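Local coordinates for protein agarase (Microbulbifer thermotolerans, PDB 3WZ1) that hydrolyses the beta-1,4-galactosidic linkages of agarose from within the chain, releasing neoagarotetraose as its main product, at residues N30-A35 / Y68-K73; V102-R107 / V269-P274; V114-F119 / E239-R244; P196-Y201 / V208-G213. One frame throughout, in Å; residues are numbered along the deposited sequence.

Contact 1: N30-A35 / Y68-K73. With NA (sodium ion), chain B.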
# COMPACT_ATOMS: atom_id res chain seq x y z
N ASN A 30 12.82 -9.24 9.37
CA ASN A 30 13.40 -10.36 10.11
C ASN A 30 14.00 -9.89 11.43
O ASN A 30 15.21 -9.96 11.68
CB ASN A 30 14.39 -11.13 9.23
CG ASN A 30 13.69 -11.92 8.16
OD1 ASN A 30 13.91 -11.70 6.98
ND2 ASN A 30 12.83 -12.82 8.57
N TYR A 31 13.11 -9.37 12.26
CA TYR A 31 13.44 -8.94 13.61
C TYR A 31 12.17 -8.96 14.43
O TYR A 31 11.06 -9.10 13.88
CB TYR A 31 14.08 -7.55 13.63
CG TYR A 31 13.32 -6.46 12.87
CD1 TYR A 31 13.54 -6.25 11.52
CD2 TYR A 31 12.41 -5.63 13.53
CE1 TYR A 31 12.86 -5.27 10.84
CE2 TYR A 31 11.74 -4.64 12.87
CZ TYR A 31 11.96 -4.45 11.52
OH TYR A 31 11.28 -3.45 10.84
N GLU A 32 12.32 -8.81 15.74
CA GLU A 32 11.17 -8.82 16.64
C GLU A 32 10.93 -7.38 17.12
O GLU A 32 11.80 -6.78 17.75
CB GLU A 32 11.43 -9.79 17.81
CG GLU A 32 11.53 -11.24 17.37
CD GLU A 32 10.24 -11.77 16.76
OE1 GLU A 32 9.16 -11.54 17.34
OE2 GLU A 32 10.31 -12.42 15.68
N ALA A 33 9.75 -6.84 16.80
CA ALA A 33 9.33 -5.52 17.27
C ALA A 33 7.92 -5.63 17.80
O ALA A 33 6.93 -5.56 17.05
CB ALA A 33 9.43 -4.49 16.16
N PRO A 34 7.80 -5.87 19.12
CA PRO A 34 6.49 -6.01 19.73
C PRO A 34 5.61 -4.78 19.56
O PRO A 34 6.11 -3.68 19.39
CB PRO A 34 6.82 -6.27 21.20
CG PRO A 34 8.14 -6.93 21.15
CD PRO A 34 8.88 -6.25 20.05
N ALA A 35 4.30 -5.00 19.59
CA ALA A 35 3.33 -3.95 19.36
C ALA A 35 3.61 -2.69 20.17
O ALA A 35 3.67 -1.61 19.60
CB ALA A 35 1.95 -4.45 19.65
N TYR A 68 3.01 -4.69 14.48
CA TYR A 68 4.14 -5.34 15.14
C TYR A 68 4.91 -6.13 14.10
O TYR A 68 4.40 -6.39 13.00
CB TYR A 68 3.68 -6.25 16.31
CG TYR A 68 2.77 -7.38 15.94
CD1 TYR A 68 1.39 -7.20 15.87
CD2 TYR A 68 3.28 -8.63 15.64
CE1 TYR A 68 0.54 -8.25 15.53
CE2 TYR A 68 2.44 -9.68 15.32
CZ TYR A 68 1.08 -9.48 15.26
OH TYR A 68 0.24 -10.53 14.91
N VAL A 69 6.13 -6.49 14.44
CA VAL A 69 6.98 -7.28 13.57
C VAL A 69 7.36 -8.55 14.32
O VAL A 69 7.91 -8.49 15.43
CB VAL A 69 8.23 -6.51 13.09
CG1 VAL A 69 8.99 -7.34 12.06
CG2 VAL A 69 7.85 -5.17 12.48
N SER A 70 7.06 -9.69 13.71
CA SER A 70 7.40 -10.99 14.31
C SER A 70 7.37 -12.11 13.28
O SER A 70 6.61 -12.08 12.33
CB SER A 70 6.43 -11.33 15.43
OG SER A 70 6.94 -12.44 16.18
N GLY A 71 8.21 -13.11 13.51
CA GLY A 71 8.19 -14.32 12.68
C GLY A 71 8.46 -14.06 11.21
O GLY A 71 7.93 -14.78 10.36
N GLY A 72 9.26 -13.02 10.93
CA GLY A 72 9.67 -12.65 9.56
C GLY A 72 8.67 -11.76 8.81
O GLY A 72 8.83 -11.51 7.60
N LYS A 73 7.65 -11.28 9.49
CA LYS A 73 6.58 -10.52 8.84
C LYS A 73 6.25 -9.28 9.65
O LYS A 73 6.24 -9.31 10.88
CB LYS A 73 5.28 -11.34 8.78
CG LYS A 73 5.40 -12.74 8.18
CD LYS A 73 5.55 -12.66 6.70
CE LYS A 73 5.59 -14.03 6.04
NZ LYS A 73 6.96 -14.61 6.10
NA NA B . 10.04 -11.20 5.66
O HOH W 1 9.99 -10.91 12.26
O HOH W 2 7.45 -9.13 18.13
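Ala33 and Val69 form a single antiparallel bridge by which the loop 30-35 lies along strand 67-70. Both bridge bonds are nearly straight, Ala33 N to Val69 O at 2.8 Å and Val69 N to Ala33 O at 2.9 Å. Val69 CG1, anti to the backbone N (chi1 -174°), rests over one face of the Tyr31 ring, 4.1 Å from the centroid, in a CH-pi contact. Val69 CB meets Ala33 CB at 3.9 Å, and Phe42 of helix 40-45 packs on all three side chains, while Tyr31 OH is hydrogen-bonded to Asp27 OD2. The type I' turn from Ser70 to Lys73 joins strands 67-70 and 73-80 in an antiparallel beta hairpin of the jelly roll, and a carboxylate ties it to the loop. Glu32, bent at chi2 (-63°), doubles back so that OE1 accepts from Ser70 OG at 2.7 Å and OE2 from Gly71 N at 3.1 Å, each through its syn lone pair, fixing the group's rotation. A water donates to Tyr31 O and accepts from Gly72 N at 2.6 Å. Gly72 O binds the sodium ion at 2.3 Å, in a site shared with Asp4 OD2, the carbonyl oxygen of Asp28 and Asp267 OD1.

Contact 2: V102-R107 / V269-P274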
# COMPACT_ATOMS: atom_id res chain seq x y z
N VAL A 102 11.89 5.25 -9.21
CA VAL A 102 12.03 4.26 -8.18
C VAL A 102 11.06 3.12 -8.41
O VAL A 102 9.92 3.36 -8.81
CB VAL A 102 11.84 4.88 -6.77
CG1 VAL A 102 10.43 5.47 -6.61
CG2 VAL A 102 12.16 3.89 -5.67
N TYR A 103 11.52 1.89 -8.18
CA TYR A 103 10.63 0.72 -8.18
C TYR A 103 10.30 0.38 -6.74
O TYR A 103 11.21 0.25 -5.93
CB TYR A 103 11.30 -0.49 -8.86
CG TYR A 103 10.44 -1.72 -8.89
CD1 TYR A 103 9.34 -1.81 -9.75
CD2 TYR A 103 10.67 -2.79 -8.02
CE1 TYR A 103 8.53 -2.93 -9.77
CE2 TYR A 103 9.85 -3.90 -8.03
CZ TYR A 103 8.77 -3.96 -8.90
OH TYR A 103 7.95 -5.07 -8.92
N MET A 104 9.02 0.23 -6.43
CA MET A 104 8.53 0.08 -5.05
C MET A 104 7.63 -1.15 -5.00
O MET A 104 6.65 -1.20 -5.73
CB MET A 104 7.72 1.32 -4.66
CG MET A 104 8.39 2.62 -5.04
SD MET A 104 7.46 4.12 -4.59
CE MET A 104 6.02 3.97 -5.64
N GLU A 105 7.95 -2.12 -4.14
CA GLU A 105 7.28 -3.42 -4.18
C GLU A 105 7.06 -3.98 -2.79
O GLU A 105 7.94 -3.88 -1.93
CB GLU A 105 8.11 -4.39 -5.01
CG GLU A 105 7.44 -5.72 -5.30
CD GLU A 105 8.46 -6.72 -5.80
OE1 GLU A 105 9.18 -7.29 -4.94
OE2 GLU A 105 8.47 -6.92 -6.99
N ALA A 106 5.90 -4.60 -2.58
CA ALA A 106 5.65 -5.35 -1.35
C ALA A 106 5.27 -6.78 -1.69
O ALA A 106 4.62 -7.02 -2.69
CB ALA A 106 4.53 -4.74 -0.55
N ARG A 107 5.67 -7.70 -0.81
CA ARG A 107 5.15 -9.06 -0.85
C ARG A 107 4.28 -9.22 0.39
O ARG A 107 4.74 -9.02 1.52
CB ARG A 107 6.27 -10.09 -0.87
CG ARG A 107 5.77 -11.54 -0.84
CD ARG A 107 6.89 -12.56 -1.00
NE ARG A 107 6.31 -13.87 -1.27
CZ ARG A 107 6.23 -14.88 -0.40
NH1 ARG A 107 6.72 -14.79 0.83
NH2 ARG A 107 5.67 -16.02 -0.77
N VAL A 269 8.96 -5.13 2.14
CA VAL A 269 8.87 -3.99 1.23
C VAL A 269 10.28 -3.72 0.73
O VAL A 269 11.23 -3.75 1.51
CB VAL A 269 8.22 -2.74 1.87
CG1 VAL A 269 6.77 -3.02 2.25
CG2 VAL A 269 9.00 -2.23 3.08
N ARG A 270 10.42 -3.49 -0.57
CA ARG A 270 11.73 -3.21 -1.13
C ARG A 270 11.59 -2.15 -2.20
O ARG A 270 10.54 -2.01 -2.87
CB ARG A 270 12.39 -4.48 -1.65
CG ARG A 270 11.76 -5.12 -2.87
CD ARG A 270 12.49 -6.41 -3.28
NE ARG A 270 11.90 -6.99 -4.48
CZ ARG A 270 12.51 -7.82 -5.34
NH1 ARG A 270 13.80 -8.11 -5.19
NH2 ARG A 270 11.81 -8.32 -6.35
N PHE A 271 12.68 -1.43 -2.38
CA PHE A 271 12.70 -0.26 -3.23
C PHE A 271 14.02 -0.26 -3.97
O PHE A 271 15.06 -0.51 -3.35
CB PHE A 271 12.58 1.01 -2.38
CG PHE A 271 11.47 0.95 -1.36
CD1 PHE A 271 11.69 0.42 -0.12
CD2 PHE A 271 10.20 1.42 -1.67
CE1 PHE A 271 10.66 0.34 0.81
CE2 PHE A 271 9.18 1.35 -0.74
CZ PHE A 271 9.41 0.81 0.49
N TYR A 272 13.99 0.03 -5.27
CA TYR A 272 15.23 0.10 -6.06
C TYR A 272 15.28 1.36 -6.89
O TYR A 272 14.26 1.81 -7.43
CB TYR A 272 15.35 -1.11 -7.01
CG TYR A 272 15.50 -2.46 -6.33
CD1 TYR A 272 14.39 -3.16 -5.91
CD2 TYR A 272 16.76 -3.04 -6.11
CE1 TYR A 272 14.51 -4.38 -5.28
CE2 TYR A 272 16.88 -4.26 -5.48
CZ TYR A 272 15.75 -4.93 -5.07
OH TYR A 272 15.88 -6.17 -4.44
N LYS A 273 16.51 1.88 -7.03
CA LYS A 273 16.79 3.04 -7.84
C LYS A 273 17.60 2.62 -9.06
O LYS A 273 18.51 1.81 -8.92
CB LYS A 273 17.60 4.04 -7.04
CG LYS A 273 16.92 4.50 -5.76
CD LYS A 273 15.75 5.41 -6.04
CE LYS A 273 16.16 6.78 -6.56
NZ LYS A 273 14.98 7.67 -6.76
N PRO A 274 17.26 3.15 -10.23
CA PRO A 274 18.04 2.80 -11.41
C PRO A 274 19.30 3.67 -11.45
O PRO A 274 19.21 4.91 -11.34
CB PRO A 274 17.07 3.09 -12.55
CG PRO A 274 16.26 4.24 -12.06
CD PRO A 274 16.15 4.07 -10.56
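Glu105 and Arg270 run alongside each other in the same direction, the carboxylate tilted 37° against the guanidinium. The arginine is extended from CG to NE, which brings its edge to Glu105 OE1: Arg270 NE donates to OE1 at 2.8 Å in a salt bridge, approaching from above the carboxylate plane, and the bond from NH2 to the same oxygen is weak at 3.2 Å. Each charged group is also held from its own strand, Glu105 OE2 by Tyr103 OH at 2.7 Å and Arg270 NH1 by Tyr272 OH. Arg188 makes a second salt bridge to OE2, so the buried carboxylate is likely to stay ionised. Segments 102-107 and 269-274, of strands 102-109 and 264-276, run antiparallel, their axes 167° apart, as neighbours in the beta-jelly roll of this GH16 catalytic domain; Tyr103-Tyr272 and Glu105-Arg270 are the hydrogen-bonded pairs. Tyr103 and Tyr272 lie on the charged face, where Tyr103 CD2 comes 4.3 Å from Tyr272 CD1. On the other, apolar face Met104 CB reaches Phe271 CD2 at 3.9 Å, the two side chains crossing obliquely, and Ala106 CB touches Val269 CG1 at 4.0 Å. Phe119 and Phe121 of strand 116-123 pack against this face.

Contact 3: V114-F119 / E239-R244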
# COMPACT_ATOMS: atom_id res chain seq x y z
N VAL A 114 -13.26 -6.75 4.97
CA VAL A 114 -13.75 -5.74 4.04
C VAL A 114 -12.92 -4.46 4.06
O VAL A 114 -13.08 -3.56 3.23
CB VAL A 114 -15.23 -5.40 4.26
CG1 VAL A 114 -16.09 -6.63 4.01
CG2 VAL A 114 -15.50 -4.82 5.66
N LEU A 115 -12.04 -4.36 5.06
CA LEU A 115 -11.07 -3.29 5.14
C LEU A 115 -10.12 -3.30 3.96
O LEU A 115 -9.80 -4.36 3.43
CB LEU A 115 -10.23 -3.47 6.40
CG LEU A 115 -11.00 -3.46 7.72
CD1 LEU A 115 -10.14 -4.01 8.84
CD2 LEU A 115 -11.44 -2.04 8.03
N ALA A 116 -9.62 -2.12 3.61
CA ALA A 116 -8.50 -2.04 2.67
C ALA A 116 -7.21 -2.50 3.34
O ALA A 116 -6.91 -2.06 4.45
CB ALA A 116 -8.33 -0.60 2.19
N SER A 117 -6.47 -3.40 2.67
CA SER A 117 -5.08 -3.73 2.99
C SER A 117 -4.23 -2.93 2.02
O SER A 117 -4.40 -3.06 0.79
CB SER A 117 -4.79 -5.24 2.85
OG SER A 117 -5.57 -6.02 3.76
N ASP A 118 -3.35 -2.07 2.54
CA ASP A 118 -2.68 -1.05 1.73
C ASP A 118 -1.16 -1.05 1.82
O ASP A 118 -0.58 -1.23 2.90
CB ASP A 118 -3.15 0.36 2.11
CG ASP A 118 -4.66 0.53 2.03
OD1 ASP A 118 -5.26 0.04 1.05
OD2 ASP A 118 -5.24 1.21 2.94
N PHE A 119 -0.53 -0.79 0.67
CA PHE A 119 0.89 -0.43 0.56
C PHE A 119 0.89 0.71 -0.42
O PHE A 119 0.55 0.53 -1.60
CB PHE A 119 1.73 -1.61 0.07
CG PHE A 119 3.16 -1.25 -0.28
CD1 PHE A 119 4.01 -0.65 0.64
CD2 PHE A 119 3.65 -1.57 -1.55
CE1 PHE A 119 5.35 -0.38 0.29
CE2 PHE A 119 4.97 -1.29 -1.90
CZ PHE A 119 5.81 -0.71 -0.98
N GLU A 239 -7.20 0.31 6.24
CA GLU A 239 -8.16 1.41 6.32
C GLU A 239 -9.58 0.89 6.26
O GLU A 239 -9.92 0.03 5.43
CB GLU A 239 -7.96 2.40 5.18
CG GLU A 239 -6.67 3.19 5.29
CD GLU A 239 -6.40 4.10 4.10
OE1 GLU A 239 -7.30 4.25 3.23
OE2 GLU A 239 -5.26 4.65 4.03
N ASP A 240 -10.43 1.46 7.10
CA ASP A 240 -11.87 1.43 6.89
C ASP A 240 -12.14 2.69 6.09
O ASP A 240 -11.98 3.80 6.61
CB ASP A 240 -12.61 1.43 8.23
CG ASP A 240 -14.09 1.48 8.06
OD1 ASP A 240 -14.72 0.39 7.95
OD2 ASP A 240 -14.61 2.61 7.96
N GLN A 241 -12.47 2.53 4.80
CA GLN A 241 -12.57 3.65 3.88
C GLN A 241 -14.01 4.14 3.75
O GLN A 241 -14.94 3.33 3.79
CB GLN A 241 -12.00 3.27 2.51
CG GLN A 241 -10.53 2.88 2.59
CD GLN A 241 -9.92 2.51 1.26
OE1 GLN A 241 -10.60 1.99 0.35
NE2 GLN A 241 -8.62 2.74 1.13
N ASN A 242 -14.18 5.44 3.58
CA ASN A 242 -15.52 6.01 3.56
C ASN A 242 -16.44 5.44 2.46
O ASN A 242 -17.61 5.20 2.72
CB ASN A 242 -15.50 7.52 3.41
CG ASN A 242 -15.04 8.22 4.66
OD1 ASN A 242 -15.84 8.61 5.53
ND2 ASN A 242 -13.76 8.39 4.77
N TRP A 243 -15.90 5.20 1.27
CA TRP A 243 -16.74 4.69 0.18
C TRP A 243 -17.34 3.33 0.54
O TRP A 243 -18.33 2.91 -0.06
CB TRP A 243 -15.99 4.63 -1.17
CG TRP A 243 -15.00 3.53 -1.26
CD1 TRP A 243 -13.76 3.46 -0.67
CD2 TRP A 243 -15.18 2.29 -1.94
NE1 TRP A 243 -13.17 2.27 -0.95
CE2 TRP A 243 -14.01 1.52 -1.73
CE3 TRP A 243 -16.20 1.75 -2.73
CZ2 TRP A 243 -13.83 0.26 -2.26
CZ3 TRP A 243 -16.03 0.49 -3.27
CH2 TRP A 243 -14.85 -0.26 -3.02
N ARG A 244 -16.72 2.62 1.51
CA ARG A 244 -17.26 1.38 2.02
C ARG A 244 -18.17 1.62 3.23
O ARG A 244 -19.36 1.28 3.18
CB ARG A 244 -16.12 0.41 2.38
CG ARG A 244 -15.09 0.21 1.27
CD ARG A 244 -14.68 -1.25 1.12
NE ARG A 244 -15.64 -1.98 0.31
CZ ARG A 244 -15.65 -3.30 0.15
NH1 ARG A 244 -16.58 -3.84 -0.65
NH2 ARG A 244 -14.78 -4.09 0.76
O HOH W 3 -12.93 -0.19 3.86
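Gln241 runs across Ala116 toward the carboxylates of Glu239 and Asp118. Its CB leads into a chain extended beyond CG (chi2 -179°), and CG passes 4.1 Å from Ala116 CB. The flat amide then lies against that methyl group, with CD 3.6 Å and NE2 3.5 Å from Ala116 CB. At the tip, NE2 donates to Glu239 OE1 at 2.9 Å in a straight bond that lies in the amide plane but meets the carboxylate from above its own plane; NE2 also bonds to Glu134, the predicted proton donor. OE1 accepts from Trp243 NE1 and from Tyr136 OH, so both ends of the amide are gripped and its rotation is fixed. An alanine in place of Gln241 would probably leave Glu239 OE1, Glu134 OE2 and the indole N-H of Trp243 without their amide partner and uncover the methyl group of Ala116. Beside it Asp118 OD2 stands 3.6 Å from Glu239 OE2, the carboxylates turned 70° apart. The backbones pair once, Ala116 with Glu239, and Arg244 NH2 bonds in the carbonyl plane to Val114 O at 3.0 Å, while its NH1 is hydrogen-bonded to Gln143 OE1. The arrangement joins the ends of jelly-roll strands 116-123 and 232-239 to the start of helix 242-245, and forms an acidic hydrogen-bonded surround to the predicted catalytic site of a family 16 glycoside hydrolase.

Contact 4: P196-Y201 / V208-G213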
# COMPACT_ATOMS: atom_id res chain seq x y z
N PRO A 196 7.05 11.77 -13.49
CA PRO A 196 5.77 12.27 -13.01
C PRO A 196 4.57 11.87 -13.86
O PRO A 196 3.45 12.07 -13.42
CB PRO A 196 5.96 13.80 -13.06
CG PRO A 196 7.42 13.98 -12.81
CD PRO A 196 8.04 12.85 -13.60
N TRP A 197 4.79 11.36 -15.06
CA TRP A 197 3.73 11.01 -15.98
C TRP A 197 3.70 9.54 -16.37
O TRP A 197 3.03 9.16 -17.34
CB TRP A 197 3.84 11.87 -17.25
CG TRP A 197 3.83 13.32 -16.94
CD1 TRP A 197 4.87 14.18 -17.03
CD2 TRP A 197 2.72 14.08 -16.45
NE1 TRP A 197 4.48 15.44 -16.66
CE2 TRP A 197 3.16 15.40 -16.29
CE3 TRP A 197 1.39 13.77 -16.16
CZ2 TRP A 197 2.32 16.42 -15.83
CZ3 TRP A 197 0.58 14.78 -15.68
CH2 TRP A 197 1.04 16.09 -15.54
N HIS A 198 4.38 8.67 -15.61
CA HIS A 198 4.49 7.28 -16.03
C HIS A 198 4.65 6.32 -14.87
O HIS A 198 5.66 6.35 -14.17
CB HIS A 198 5.65 7.14 -17.00
CG HIS A 198 5.70 5.80 -17.67
ND1 HIS A 198 5.10 5.56 -18.88
CD2 HIS A 198 6.29 4.64 -17.30
CE1 HIS A 198 5.31 4.30 -19.23
NE2 HIS A 198 6.03 3.72 -18.29
N LEU A 199 3.62 5.51 -14.68
CA LEU A 199 3.59 4.41 -13.71
C LEU A 199 3.40 3.07 -14.39
O LEU A 199 2.56 2.93 -15.30
CB LEU A 199 2.40 4.61 -12.77
CG LEU A 199 2.32 5.93 -12.00
CD1 LEU A 199 1.05 5.94 -11.19
CD2 LEU A 199 3.51 6.15 -11.09
N GLU A 200 4.13 2.06 -13.92
CA GLU A 200 3.94 0.68 -14.36
C GLU A 200 3.63 -0.21 -13.18
O GLU A 200 4.37 -0.20 -12.19
CB GLU A 200 5.17 0.14 -15.08
CG GLU A 200 5.53 0.91 -16.35
CD GLU A 200 6.93 0.63 -16.87
OE1 GLU A 200 7.72 -0.11 -16.24
OE2 GLU A 200 7.25 1.19 -17.95
N TYR A 201 2.56 -1.00 -13.28
CA TYR A 201 2.17 -1.93 -12.20
C TYR A 201 2.54 -3.36 -12.53
O TYR A 201 2.23 -3.85 -13.63
CB TYR A 201 0.67 -1.85 -11.94
CG TYR A 201 0.22 -0.51 -11.37
CD1 TYR A 201 0.03 0.58 -12.19
CD2 TYR A 201 0.00 -0.35 -10.00
CE1 TYR A 201 -0.35 1.80 -11.67
CE2 TYR A 201 -0.40 0.88 -9.48
CZ TYR A 201 -0.57 1.95 -10.31
OH TYR A 201 -0.96 3.19 -9.83
N VAL A 208 1.26 -5.69 -15.61
CA VAL A 208 -0.19 -5.83 -15.85
C VAL A 208 -0.90 -4.54 -16.25
O VAL A 208 -2.01 -4.60 -16.79
CB VAL A 208 -0.91 -6.48 -14.65
CG1 VAL A 208 -0.36 -7.86 -14.37
CG2 VAL A 208 -0.84 -5.62 -13.39
N ARG A 209 -0.30 -3.37 -16.01
CA ARG A 209 -0.96 -2.10 -16.34
C ARG A 209 0.07 -1.00 -16.42
O ARG A 209 0.94 -0.89 -15.55
CB ARG A 209 -2.01 -1.76 -15.28
CG ARG A 209 -2.69 -0.41 -15.44
CD ARG A 209 -3.84 -0.33 -14.45
NE ARG A 209 -4.49 0.97 -14.35
CZ ARG A 209 -5.51 1.40 -15.11
NH1 ARG A 209 -5.98 0.66 -16.11
NH2 ARG A 209 -6.05 2.57 -14.85
N THR A 210 -0.08 -0.14 -17.43
CA THR A 210 0.75 1.04 -17.58
C THR A 210 -0.17 2.24 -17.55
O THR A 210 -1.17 2.28 -18.28
CB THR A 210 1.57 1.00 -18.88
OG1 THR A 210 2.45 -0.12 -18.85
CG2 THR A 210 2.37 2.26 -19.04
N VAL A 211 0.15 3.21 -16.72
CA VAL A 211 -0.62 4.43 -16.59
C VAL A 211 0.31 5.58 -16.98
O VAL A 211 1.21 5.94 -16.22
CB VAL A 211 -1.14 4.59 -15.15
CG1 VAL A 211 -1.86 5.91 -14.96
CG2 VAL A 211 -2.05 3.41 -14.81
N SER A 212 0.09 6.16 -18.16
CA SER A 212 1.09 7.03 -18.77
C SER A 212 0.41 8.21 -19.48
O SER A 212 -0.51 7.99 -20.26
CB SER A 212 1.95 6.25 -19.75
OG SER A 212 3.12 7.00 -20.10
N GLY A 213 0.90 9.42 -19.23
CA GLY A 213 0.41 10.63 -19.89
C GLY A 213 -0.56 11.43 -19.05
O GLY A 213 -1.27 10.88 -18.20
O HOH W 4 4.19 9.66 -20.45
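His198 CG is anti to its backbone N (chi1 -170°) and Ser212 OG likewise to its own (chi1 -166°), which sets the imidazole edge against the hydroxyl across a non-hydrogen-bonded pair. His198 ND1 and Ser212 OG are hydrogen-bonded at 2.7 Å, with OG in the ring plane. His198 NE2 donates to Glu200 OE2 at 2.8 Å, on the anti side of that oxygen, so the ring is held at both nitrogens; Glu200 OE1 is bonded to Tyr202 OH. Thr210 CG2 comes to His198 CE1 at 3.6 Å. A leucine in place of His198 would probably leave Ser212 OG and Glu200 OE2 without their imidazole partner and cut the polar link across the pair. The strands form an antiparallel hairpin with a classic beta bulge, Val208 and Arg209 both facing Tyr201: Tyr201 O accepts from Val208 N at 2.9 Å, while its N donates to Arg209 O at 2.8 Å. On the other face Tyr201 CE1 meets Val211 CG2 at 3.9 Å, and Tyr201 OH bonds to Ser153 O. Strand 187-195 flanks the hairpin through strand 198-203, strand 150-158 packs on Leu199, Tyr201, Val208 and Arg209, and helix 214-217, right after Gly213, covers Val211 and Trp197.

Overall arrangement
Contacts 2 and 3 are buried, whereas contacts 1 and 4 lie farther from the chain centre and are partly exposed. Contact 2 joins two long strands, and along the chain contact 3 is nested inside the loop that contact 2 closes; the two meet where Phe119 packs on Ala106, Val269 and Phe271. Contact 4 is nested within contact 3 along the chain but stands about 23 Å from it, centre to centre. Their polar chemistry differs with place: contact 2 buries a charge pair, contact 3 gathers acids and an amide beside the predicted catalytic residues, contact 4 sets an imidazole between a hydroxyl and a carboxylate, and contact 1 relies on a carboxylate, waters and a metal.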